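Local structure of F5/8 type C domain protein (Clostridium perfringens, 7JRM) at residues A407-V413 with G442-E448; I431-S437 with Y458-V462. The protein probably binds carbohydrate through a carbohydrate-binding module, as part of ZmpB, an O-glycopeptidase suited to recognising and hydrolysing mucins. All coordinates share one frame; numbering follows the deposited sequence.

Interaction 1. Residues A407-V413 with G442-E448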
# COMPACT_ATOMS: atom_id res chain seq x y z
N ALA A 407 38.91 14.11 14.47
CA ALA A 407 40.10 14.71 15.06
C ALA A 407 40.56 15.91 14.24
O ALA A 407 40.53 15.88 13.01
CB ALA A 407 41.22 13.68 15.17
N LYS A 408 40.99 16.96 14.93
CA LYS A 408 41.30 18.24 14.29
C LYS A 408 42.78 18.58 14.40
O LYS A 408 43.49 18.60 13.39
CB LYS A 408 40.44 19.35 14.89
CG LYS A 408 38.94 19.16 14.68
CD LYS A 408 38.62 18.92 13.21
CE LYS A 408 37.14 18.63 13.02
NZ LYS A 408 36.89 17.89 11.75
N THR A 409 43.28 18.86 15.60
CA THR A 409 44.62 19.39 15.80
C THR A 409 45.46 18.43 16.62
O THR A 409 45.04 18.00 17.70
CB THR A 409 44.57 20.76 16.48
OG1 THR A 409 43.91 21.70 15.62
CG2 THR A 409 45.97 21.26 16.79
N ILE A 410 46.64 18.10 16.11
CA ILE A 410 47.64 17.31 16.83
C ILE A 410 48.75 18.25 17.24
O ILE A 410 49.50 18.75 16.39
CB ILE A 410 48.18 16.16 15.97
CG1 ILE A 410 47.05 15.23 15.54
CG2 ILE A 410 49.24 15.38 16.74
CD1 ILE A 410 46.48 14.40 16.65
N ARG A 411 48.88 18.51 18.54
CA ARG A 411 49.93 19.37 19.06
C ARG A 411 50.67 18.64 20.17
O ARG A 411 50.06 17.90 20.96
CB ARG A 411 49.37 20.72 19.55
CG ARG A 411 48.89 20.74 20.99
CD ARG A 411 48.85 22.16 21.53
NE ARG A 411 48.34 23.11 20.53
CZ ARG A 411 47.10 23.57 20.50
NH1 ARG A 411 46.22 23.18 21.41
NH2 ARG A 411 46.73 24.43 19.56
N VAL A 412 51.98 18.84 20.23
CA VAL A 412 52.85 18.21 21.22
C VAL A 412 53.36 19.30 22.15
O VAL A 412 53.79 20.36 21.70
CB VAL A 412 54.01 17.45 20.56
CG1 VAL A 412 54.74 16.60 21.60
CG2 VAL A 412 53.50 16.59 19.42
N VAL A 413 53.31 19.03 23.45
CA VAL A 413 53.65 20.01 24.48
C VAL A 413 54.77 19.44 25.35
O VAL A 413 54.79 18.24 25.64
CB VAL A 413 52.43 20.37 25.34
CG1 VAL A 413 52.64 21.71 26.02
CG2 VAL A 413 51.17 20.40 24.49
N GLY A 442 53.68 15.72 26.37
CA GLY A 442 52.27 15.39 26.23
C GLY A 442 51.81 15.61 24.80
O GLY A 442 52.29 16.51 24.11
N VAL A 443 50.87 14.77 24.37
CA VAL A 443 50.30 14.84 23.03
C VAL A 443 48.81 15.12 23.17
O VAL A 443 48.09 14.33 23.80
CB VAL A 443 50.54 13.55 22.23
CG1 VAL A 443 49.96 13.67 20.83
CG2 VAL A 443 52.03 13.23 22.17
N HIS A 444 48.35 16.22 22.60
CA HIS A 444 46.96 16.64 22.67
C HIS A 444 46.30 16.43 21.31
O HIS A 444 46.72 17.03 20.32
CB HIS A 444 46.84 18.10 23.11
CG HIS A 444 47.26 18.34 24.53
ND1 HIS A 444 48.58 18.36 24.92
CD2 HIS A 444 46.53 18.56 25.65
CE1 HIS A 444 48.65 18.59 26.22
NE2 HIS A 444 47.42 18.72 26.68
N VAL A 445 45.28 15.58 21.27
CA VAL A 445 44.53 15.30 20.06
C VAL A 445 43.23 16.08 20.15
O VAL A 445 42.25 15.63 20.75
CB VAL A 445 44.28 13.80 19.88
CG1 VAL A 445 43.49 13.54 18.60
CG2 VAL A 445 45.59 13.03 19.87
N LEU A 446 43.21 17.27 19.56
CA LEU A 446 42.02 18.11 19.58
C LEU A 446 41.01 17.63 18.55
O LEU A 446 41.37 17.30 17.41
CB LEU A 446 42.38 19.57 19.31
CG LEU A 446 43.39 20.30 20.21
CD1 LEU A 446 43.08 21.79 20.26
CD2 LEU A 446 43.44 19.72 21.61
N PHE A 447 39.74 17.57 18.95
CA PHE A 447 38.68 17.16 18.04
C PHE A 447 37.41 17.93 18.36
O PHE A 447 37.18 18.32 19.51
CB PHE A 447 38.43 15.65 18.11
CG PHE A 447 37.67 15.20 19.33
CD1 PHE A 447 38.34 14.88 20.50
CD2 PHE A 447 36.29 15.07 19.29
CE1 PHE A 447 37.65 14.46 21.61
CE2 PHE A 447 35.59 14.65 20.41
CZ PHE A 447 36.27 14.34 21.57
N GLU A 448 36.60 18.16 17.33
CA GLU A 448 35.34 18.87 17.49
C GLU A 448 34.37 18.42 16.41
O GLU A 448 34.77 18.08 15.29
CB GLU A 448 35.54 20.39 17.44
CG GLU A 448 35.86 20.94 16.06
CD GLU A 448 36.60 22.26 16.12
OE1 GLU A 448 36.01 23.26 16.59
OE2 GLU A 448 37.78 22.31 15.69

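Interaction 2. Residues I431-S437 with Y458-V462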
# COMPACT_ATOMS: atom_id res chain seq x y z
N ILE A 431 55.69 11.08 15.62
CA ILE A 431 56.46 12.19 16.15
C ILE A 431 57.93 11.78 16.19
O ILE A 431 58.27 10.73 16.74
CB ILE A 431 55.97 12.59 17.55
CG1 ILE A 431 54.53 13.10 17.49
CG2 ILE A 431 56.89 13.65 18.16
CD1 ILE A 431 53.78 12.97 18.79
N ASN A 432 58.78 12.62 15.61
CA ASN A 432 60.22 12.40 15.71
C ASN A 432 60.69 12.75 17.11
O ASN A 432 60.37 13.82 17.64
CB ASN A 432 60.96 13.24 14.67
CG ASN A 432 62.45 13.32 14.93
OD1 ASN A 432 63.06 12.37 15.42
ND2 ASN A 432 63.05 14.46 14.61
N THR A 433 61.46 11.85 17.72
CA THR A 433 61.94 12.04 19.08
C THR A 433 63.46 12.03 19.19
O THR A 433 63.98 12.14 20.31
CB THR A 433 61.36 10.97 20.01
OG1 THR A 433 61.65 11.30 21.37
CG2 THR A 433 61.96 9.61 19.70
N LYS A 434 64.18 11.90 18.08
CA LYS A 434 65.64 11.89 18.14
C LYS A 434 66.20 13.25 18.53
O LYS A 434 67.22 13.32 19.23
CB LYS A 434 66.22 11.46 16.79
CG LYS A 434 65.91 10.02 16.41
CD LYS A 434 66.19 9.76 14.94
CE LYS A 434 65.46 10.76 14.05
NZ LYS A 434 63.98 10.57 14.11
N ASP A 435 65.55 14.33 18.11
CA ASP A 435 66.03 15.69 18.37
C ASP A 435 65.43 16.30 19.63
O ASP A 435 65.64 17.49 19.89
CB ASP A 435 65.73 16.59 17.17
CG ASP A 435 64.26 16.56 16.77
OD1 ASP A 435 63.90 17.25 15.80
OD2 ASP A 435 63.48 15.84 17.42
N LEU A 436 64.69 15.52 20.42
CA LEU A 436 63.99 16.05 21.58
C LEU A 436 64.85 15.94 22.82
O LEU A 436 65.55 14.95 23.03
CB LEU A 436 62.67 15.30 21.79
CG LEU A 436 61.45 15.94 21.14
CD1 LEU A 436 60.26 14.99 21.15
CD2 LEU A 436 61.12 17.25 21.84
N SER A 437 64.80 16.99 23.65
CA SER A 437 65.51 16.97 24.92
C SER A 437 64.85 15.97 25.87
O SER A 437 63.66 15.66 25.76
CB SER A 437 65.52 18.36 25.55
OG SER A 437 66.00 19.33 24.64
N TYR A 458 47.89 11.93 25.17
CA TYR A 458 48.94 10.93 25.27
C TYR A 458 50.12 11.52 26.04
O TYR A 458 50.18 12.72 26.29
CB TYR A 458 49.41 10.46 23.89
CG TYR A 458 48.47 9.54 23.15
CD1 TYR A 458 48.47 8.17 23.40
CD2 TYR A 458 47.60 10.03 22.19
CE1 TYR A 458 47.62 7.32 22.72
CE2 TYR A 458 46.75 9.19 21.50
CZ TYR A 458 46.76 7.83 21.77
OH TYR A 458 45.92 6.99 21.09
N LEU A 459 51.06 10.65 26.39
CA LEU A 459 52.34 11.11 26.93
C LEU A 459 53.42 10.14 26.49
O LEU A 459 53.16 8.96 26.24
CB LEU A 459 52.30 11.25 28.46
CG LEU A 459 52.18 10.10 29.47
CD1 LEU A 459 53.44 9.22 29.57
CD2 LEU A 459 51.82 10.65 30.84
N PHE A 460 54.65 10.65 26.40
CA PHE A 460 55.80 9.82 26.09
C PHE A 460 57.03 10.44 26.75
O PHE A 460 57.23 11.66 26.68
CB PHE A 460 56.01 9.66 24.58
CG PHE A 460 56.32 10.94 23.86
CD1 PHE A 460 57.63 11.31 23.59
CD2 PHE A 460 55.30 11.77 23.42
CE1 PHE A 460 57.92 12.48 22.92
CE2 PHE A 460 55.59 12.95 22.74
CZ PHE A 460 56.90 13.30 22.49
N ASN A 461 57.83 9.60 27.39
CA ASN A 461 59.04 10.05 28.07
C ASN A 461 60.24 9.93 27.15
O ASN A 461 60.28 9.08 26.25
CB ASN A 461 59.27 9.23 29.34
CG ASN A 461 60.25 9.89 30.28
OD1 ASN A 461 60.26 11.11 30.44
ND2 ASN A 461 61.10 9.09 30.92
N VAL A 462 61.22 10.79 27.37
CA VAL A 462 62.41 10.83 26.52
C VAL A 462 63.66 10.84 27.39
O VAL A 462 63.74 11.53 28.40
CB VAL A 462 62.37 12.06 25.59
CG1 VAL A 462 63.77 12.43 25.12
CG2 VAL A 462 61.44 11.80 24.42
OXT VAL A 462 64.64 10.14 27.10

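Interaction 1. Residues A407-V413 with G442-E448
Ile-410 and Val-445 lie side by side on the buried face of two antiparallel strands, with CD1 of Ile-410 3.6 Å from CG2 of Val-445. Ile-410 can reach along its neighbour because CG1 stands anti to the carbonyl carbon (chi1 -59°) and chi2 bends the ethyl arm. Val-412 and Val-443 continue this apolar face; beta-branched residues suit it, being bulky close to an extended backbone. Strand 428-432 covers it, with Ile-431 touching both valines.

The other face is more polar and partly exposed, though locally close: CG2 of Val-413 sits 3.3 Å from ND1 of His-444, a polar atom buried here without a partner. CD1 of Leu-446 approaches the Arg-411 guanidinium obliquely, a van der Waals contact 3.6 Å from NH1 of Arg-411, whose charge is met by a salt bridge to Glu-422 on the next strand. At the rim, the aliphatic part of Lys-408 crosses Glu-448 at about a right angle, yet NZ of Lys-408 stays 6.0 Å from OE2 of Glu-448.

Between Arg-411 and His-444 the backbone bonds are nearly straight, His-444 N to Arg-411 O with an N-H...O angle of 173°. Toward Lys-408 a classic beta bulge interrupts the register: Lys-408 and Thr-409 both face Leu-446, whose O accepts from both their N atoms. Cohesion therefore rests on backbone bonds and one apolar face, with Arg-411 on the partly exposed face and Lys-408 and Glu-448 at the more exposed end.

Interaction 2. Residues I431-S437 with Y458-V462
The side chains of Leu-436 and Phe-460 cross at about a right angle, and CD1 of Leu-436 meets the ring edge in its plane, 3.9 Å from CE1 of Phe-460. The ring is thus approached at its rim by a methyl group. CD1 of Ile-431 lies 4.3 Å from CE2 of Phe-460, obliquely. Phe-460 extends toward both because CG lies between the backbone N and the carbonyl carbon (chi1 64°). A large flat apolar residue suits this place, since Tyr-441 and Val-443 of the adjoining strand also pack against it.

The segment 431-437 leaves strand 428-432 through an Asx turn, in which OD1 of Asn-432 accepts from N of Lys-434 at 2.9 Å; an asparagine suits the spot because its short side chain carries a carbonyl oxygen that can reach forward to the backbone N two residues on. Beyond the strand, Thr-433 and Leu-436 face the end of strand 452-461, where the chain stops at Val-462.

Thr-433 and Val-462 slide past each other in opposite directions, OG1 of Thr-433 lying 3.1 Å from CG2 of Val-462, a close contact and not a hydrogen bond. That hydroxyl is buried with no polar partner in the model. The other branch of Val-462, CG1, rests 3.3 Å from O of Ser-437, whose carbonyl is hydrogen-bonded to the hydroxyl of Tyr-441.

Interactions 1 and 2 have centres 15 Å apart in the C-terminal region of the chain, far from the calcium site. Their segments alternate in sequence: 407-413, 431-437, 442-448, then 458-462. Strands 407-413, 440-449 and 452-461 are consecutive neighbours in one mixed sheet, whereas 428-432 pairs with 391-395 in a small separate sheet. The contacts meet directly: Val-443 O and Tyr-458 N are probably hydrogen-bonded at 2.8 Å, and Ile-431 CD1 lies 3.7 Å from Val-412 CG2. Interaction 1 thus joins strands within the larger sheet, while interaction 2 packs the smaller sheet and its following turn against it, giving both one shared apolar core.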